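Local coordinates for group 3 allergen SMIPP-S Yv6023A04 (Sarcoptes scabiei type hominis, PDB 3H7O), which belongs to the S1 trypsin-like serine protease family but is an inactivated paralogue, probably lacking the proteolytic activity of its relatives, at residues F37-A42 and D191-V196; A41-F46 and E87-I92. The protein carries 3 engineered substitutions. All blocks are in the same frame, centred on the assembly; numbering follows the deposited sequence.

Contact 1: F37-A42 and D191-V196; sequences FVLTAA and DTLVGV
The peptide plane joining Thr-40 to Ala-41 is the flat group here, and one of its faces receives Val-196. Methyl CG1 of Val-196 sits almost directly above Thr-40 C at 3.9 Å, and marginally nearer Thr-40 O (3.8 Å), so it meets the plane from over the face and not at an edge. Val-196 brings this about with CG1 anti to its backbone N (chi1 175°), which places CG2 anti to the carbonyl carbon and turns it to Leu-39. There CG2 of Val-196 presses on CD2 of Leu-39 at 3.5 Å, tighter than usual for two carbons. The same Leu-39 CD2 also touches Leu-193 CD2, 3.7 Å away, in a direction roughly at right angles to the first. One methyl thus fills the corner between two side chains of the opposing strand.

This is the interface between the two barrels of the chymotrypsin-like fold: strand 37-40 belongs to the first, strand 192-197 to the second. The segments do not pair as a sheet; their axes come no closer than 8.5 Å, at 56° to each other, and apolar contacts bridge the gap. A classic beta bulge, in which Val-194 and Gly-195 both face Thr-187, helps explain why Leu-193 and Val-196, three residues apart, both point toward 37-40. Helix 218-225 adds Ile-221 against Leu-39, while Pro-186 and Val-188 pack on Leu-193. CB of Thr-40 points away from 191-196, and OG1 is hydrogen-bonded to Gly-29 O within the first barrel.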
# COMPACT_ATOMS: atom_id res chain seq x y z
N PHE A 37 3.43 12.04 7.10
CA PHE A 37 4.04 10.94 6.35
C PHE A 37 3.05 9.88 5.87
O PHE A 37 2.13 9.48 6.60
CB PHE A 37 5.14 10.26 7.18
CG PHE A 37 6.28 11.17 7.55
CD1 PHE A 37 7.30 11.43 6.63
CD2 PHE A 37 6.35 11.75 8.81
CE1 PHE A 37 8.36 12.27 6.97
CE2 PHE A 37 7.41 12.59 9.16
CZ PHE A 37 8.42 12.85 8.24
N VAL A 38 3.26 9.42 4.64
CA VAL A 38 2.49 8.31 4.07
C VAL A 38 3.42 7.19 3.62
O VAL A 38 4.45 7.44 2.98
CB VAL A 38 1.61 8.79 2.87
CG1 VAL A 38 1.08 7.59 2.06
CG2 VAL A 38 0.44 9.63 3.38
N LEU A 39 3.04 5.95 3.94
CA LEU A 39 3.80 4.76 3.54
C LEU A 39 3.19 4.14 2.29
O LEU A 39 1.99 3.87 2.24
CB LEU A 39 3.83 3.74 4.69
CG LEU A 39 4.79 2.55 4.59
CD1 LEU A 39 6.24 3.00 4.72
CD2 LEU A 39 4.47 1.52 5.66
N THR A 40 4.03 3.89 1.29
CA THR A 40 3.56 3.31 0.02
C THR A 40 4.59 2.32 -0.55
O THR A 40 5.57 1.97 0.12
CB THR A 40 3.18 4.43 -1.01
OG1 THR A 40 2.52 3.86 -2.14
CG2 THR A 40 4.41 5.23 -1.47
N ALA A 41 4.35 1.86 -1.77
CA ALA A 41 5.30 1.00 -2.46
C ALA A 41 6.32 1.87 -3.19
O ALA A 41 5.96 2.90 -3.77
CB ALA A 41 4.58 0.08 -3.43
N ALA A 42 7.59 1.47 -3.15
CA ALA A 42 8.65 2.23 -3.79
C ALA A 42 8.54 2.32 -5.32
O ALA A 42 8.87 3.36 -5.90
CB ALA A 42 10.02 1.70 -3.39
N ASP A 191 -5.97 -2.35 13.83
CA ASP A 191 -5.53 -1.09 13.24
C ASP A 191 -4.00 -1.01 13.13
O ASP A 191 -3.43 0.07 12.97
CB ASP A 191 -6.13 0.12 13.98
CG ASP A 191 -5.57 0.30 15.38
OD1 ASP A 191 -5.33 -0.71 16.08
OD2 ASP A 191 -5.38 1.46 15.80
N THR A 192 -3.36 -2.18 13.21
CA THR A 192 -1.91 -2.30 13.10
C THR A 192 -1.49 -2.66 11.68
O THR A 192 -1.90 -3.69 11.13
CB THR A 192 -1.33 -3.33 14.09
OG1 THR A 192 -1.62 -2.92 15.43
CG2 THR A 192 0.18 -3.47 13.94
N LEU A 193 -0.67 -1.79 11.09
CA LEU A 193 -0.17 -1.95 9.74
C LEU A 193 0.91 -3.03 9.70
O LEU A 193 2.04 -2.81 10.14
CB LEU A 193 0.40 -0.62 9.26
CG LEU A 193 0.74 -0.41 7.79
CD1 LEU A 193 -0.50 -0.54 6.92
CD2 LEU A 193 1.37 0.96 7.64
N VAL A 194 0.57 -4.20 9.16
CA VAL A 194 1.51 -5.32 9.13
C VAL A 194 2.16 -5.51 7.76
O VAL A 194 3.26 -6.06 7.67
CB VAL A 194 0.85 -6.65 9.62
CG1 VAL A 194 0.32 -6.47 11.04
CG2 VAL A 194 -0.26 -7.09 8.68
N GLY A 195 1.50 -5.01 6.72
CA GLY A 195 2.03 -5.14 5.37
C GLY A 195 1.76 -3.94 4.47
O GLY A 195 0.84 -3.16 4.71
N VAL A 196 2.59 -3.81 3.44
CA VAL A 196 2.36 -2.91 2.32
C VAL A 196 2.34 -3.81 1.09
O VAL A 196 3.32 -4.52 0.83
CB VAL A 196 3.49 -1.86 2.17
CG1 VAL A 196 3.29 -1.00 0.93
CG2 VAL A 196 3.58 -0.98 3.41

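Contact 2: A41-F46 and E87-I92; sequences AAHCVF and ENDIAI
Polar contact between the segments centres on the carboxylate of Asp-89, which lies at the N-terminal end of the short helix 42-45. The backbone N of His-43 donates to Asp-89 OD1 at 2.8 Å, reaching it nearly along the C-O bond, with an N-H...O angle of 147°. Ala-42 N lies 2.9 Å from the same Asp-89 OD1. With CG anti to the backbone N (chi1 -161°), the Asp-89 side chain carries its carboxylate to the amide of His-43 from the centre of an inverse gamma turn. A weaker CA-H...O contact runs from Ala-41 CA to Asp-89 O, 3.6 Å apart.

Apolar packing continues along Ala-42. Its CB packs against the backbone of Ile-90, 3.5 Å from Ile-90 N, while Ala-91 CB packs over both Ala-42 CA and Val-45 CG2, touching Val-45 CG2 at 3.7 Å. Leu-78 of strand 68-78 also packs on Ala-42 and Ala-91.

A disulfide from Cys-44 to Cys-28 ties the helix to strand 26-32. His-43, in the family's Ala-Ala-His-Cys motif, and Asp-89 occupy the histidine and aspartate positions of the S1 catalytic triad; Ala-183, which His-43 touches, stands at the serine position.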
# COMPACT_ATOMS: atom_id res chain seq x y z
N ALA A 41 4.35 1.86 -1.77
CA ALA A 41 5.30 1.00 -2.46
C ALA A 41 6.32 1.87 -3.19
O ALA A 41 5.96 2.90 -3.77
CB ALA A 41 4.58 0.08 -3.43
N ALA A 42 7.59 1.47 -3.15
CA ALA A 42 8.65 2.23 -3.79
C ALA A 42 8.54 2.32 -5.32
O ALA A 42 8.87 3.36 -5.90
CB ALA A 42 10.02 1.70 -3.39
N HIS A 43 8.07 1.25 -5.97
CA HIS A 43 8.10 1.24 -7.44
C HIS A 43 7.18 2.29 -8.09
O HIS A 43 7.42 2.71 -9.22
CB HIS A 43 7.92 -0.17 -8.03
CG HIS A 43 6.54 -0.73 -7.94
ND1 HIS A 43 5.52 -0.36 -8.80
CD2 HIS A 43 6.00 -1.66 -7.12
CE1 HIS A 43 4.43 -1.03 -8.50
NE2 HIS A 43 4.69 -1.83 -7.49
N CYS A 44 6.16 2.72 -7.35
CA CYS A 44 5.23 3.76 -7.79
C CYS A 44 5.86 5.16 -7.79
O CYS A 44 5.47 6.02 -8.59
CB CYS A 44 3.98 3.77 -6.90
SG CYS A 44 3.10 2.19 -6.76
N VAL A 45 6.83 5.39 -6.90
CA VAL A 45 7.29 6.75 -6.61
C VAL A 45 8.81 7.00 -6.71
O VAL A 45 9.24 8.15 -6.74
CB VAL A 45 6.79 7.25 -5.21
CG1 VAL A 45 5.26 7.28 -5.16
CG2 VAL A 45 7.35 6.38 -4.08
N PHE A 46 9.60 5.93 -6.78
CA PHE A 46 11.06 6.05 -6.67
C PHE A 46 11.70 7.00 -7.69
O PHE A 46 12.71 7.64 -7.39
CB PHE A 46 11.74 4.67 -6.72
CG PHE A 46 11.91 4.11 -8.10
CD1 PHE A 46 13.15 4.14 -8.73
CD2 PHE A 46 10.82 3.54 -8.77
CE1 PHE A 46 13.31 3.62 -10.01
CE2 PHE A 46 10.97 3.02 -10.05
CZ PHE A 46 12.22 3.06 -10.67
N GLU A 87 13.14 -5.56 -4.77
CA GLU A 87 13.52 -5.78 -3.39
C GLU A 87 13.40 -4.44 -2.65
O GLU A 87 13.73 -3.40 -3.21
CB GLU A 87 14.95 -6.31 -3.31
CG GLU A 87 15.27 -7.05 -2.02
CD GLU A 87 16.70 -7.59 -1.94
OE1 GLU A 87 17.30 -7.91 -2.99
OE2 GLU A 87 17.22 -7.70 -0.81
N ASN A 88 12.92 -4.49 -1.41
CA ASN A 88 12.69 -3.28 -0.59
C ASN A 88 11.71 -2.32 -1.26
O ASN A 88 11.99 -1.13 -1.42
CB ASN A 88 14.01 -2.57 -0.27
CG ASN A 88 15.01 -3.47 0.43
OD1 ASN A 88 14.65 -4.20 1.36
ND2 ASN A 88 16.26 -3.44 -0.01
N ASP A 89 10.55 -2.85 -1.65
CA ASP A 89 9.54 -2.09 -2.37
C ASP A 89 8.65 -1.33 -1.40
O ASP A 89 7.45 -1.60 -1.28
CB ASP A 89 8.72 -3.03 -3.26
CG ASP A 89 7.98 -2.30 -4.36
OD1 ASP A 89 8.08 -1.05 -4.45
OD2 ASP A 89 7.30 -2.99 -5.14
N ILE A 90 9.26 -0.36 -0.72
CA ILE A 90 8.61 0.41 0.32
C ILE A 90 9.17 1.84 0.30
O ILE A 90 10.36 2.05 0.05
CB ILE A 90 8.79 -0.28 1.70
CG1 ILE A 90 7.88 0.34 2.76
CG2 ILE A 90 10.29 -0.32 2.12
CD1 ILE A 90 7.80 -0.46 4.05
N ALA A 91 8.30 2.82 0.53
CA ALA A 91 8.71 4.22 0.47
C ALA A 91 7.88 5.07 1.41
O ALA A 91 6.69 4.79 1.63
CB ALA A 91 8.59 4.76 -0.95
N ILE A 92 8.50 6.11 1.95
CA ILE A 92 7.79 7.09 2.77
C ILE A 92 7.72 8.41 2.02
O ILE A 92 8.73 8.92 1.54
CB ILE A 92 8.46 7.27 4.15
CG1 ILE A 92 8.42 5.95 4.93
CG2 ILE A 92 7.76 8.37 4.95
CD1 ILE A 92 9.31 5.90 6.16

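Overall arrangement
Contacts 1 and 2 are both buried and continue into each other through Ala-41 and Ala-42, but contact 1 lies deeper, its centre about 6 Å from the centre of the chain against about 10 Å for contact 2. Contact 1 joins two different barrels and relies on branched aliphatic side chains. Contact 2 stays within the first barrel and mixes small alanine packing with a carboxylate hydrogen-bonded to a backbone amide, where His-43 is partly exposed and Asp-89 is buried. Strands 37-40 and 91-95 are neighbours in one sheet, where Thr-40 N and Ala-91 O, 2.8 Å apart, probably form a hydrogen bond. The two methyls of Leu-39 serve different neighbours: CD2 meets 191-196, while CD1 packs on Ile-92.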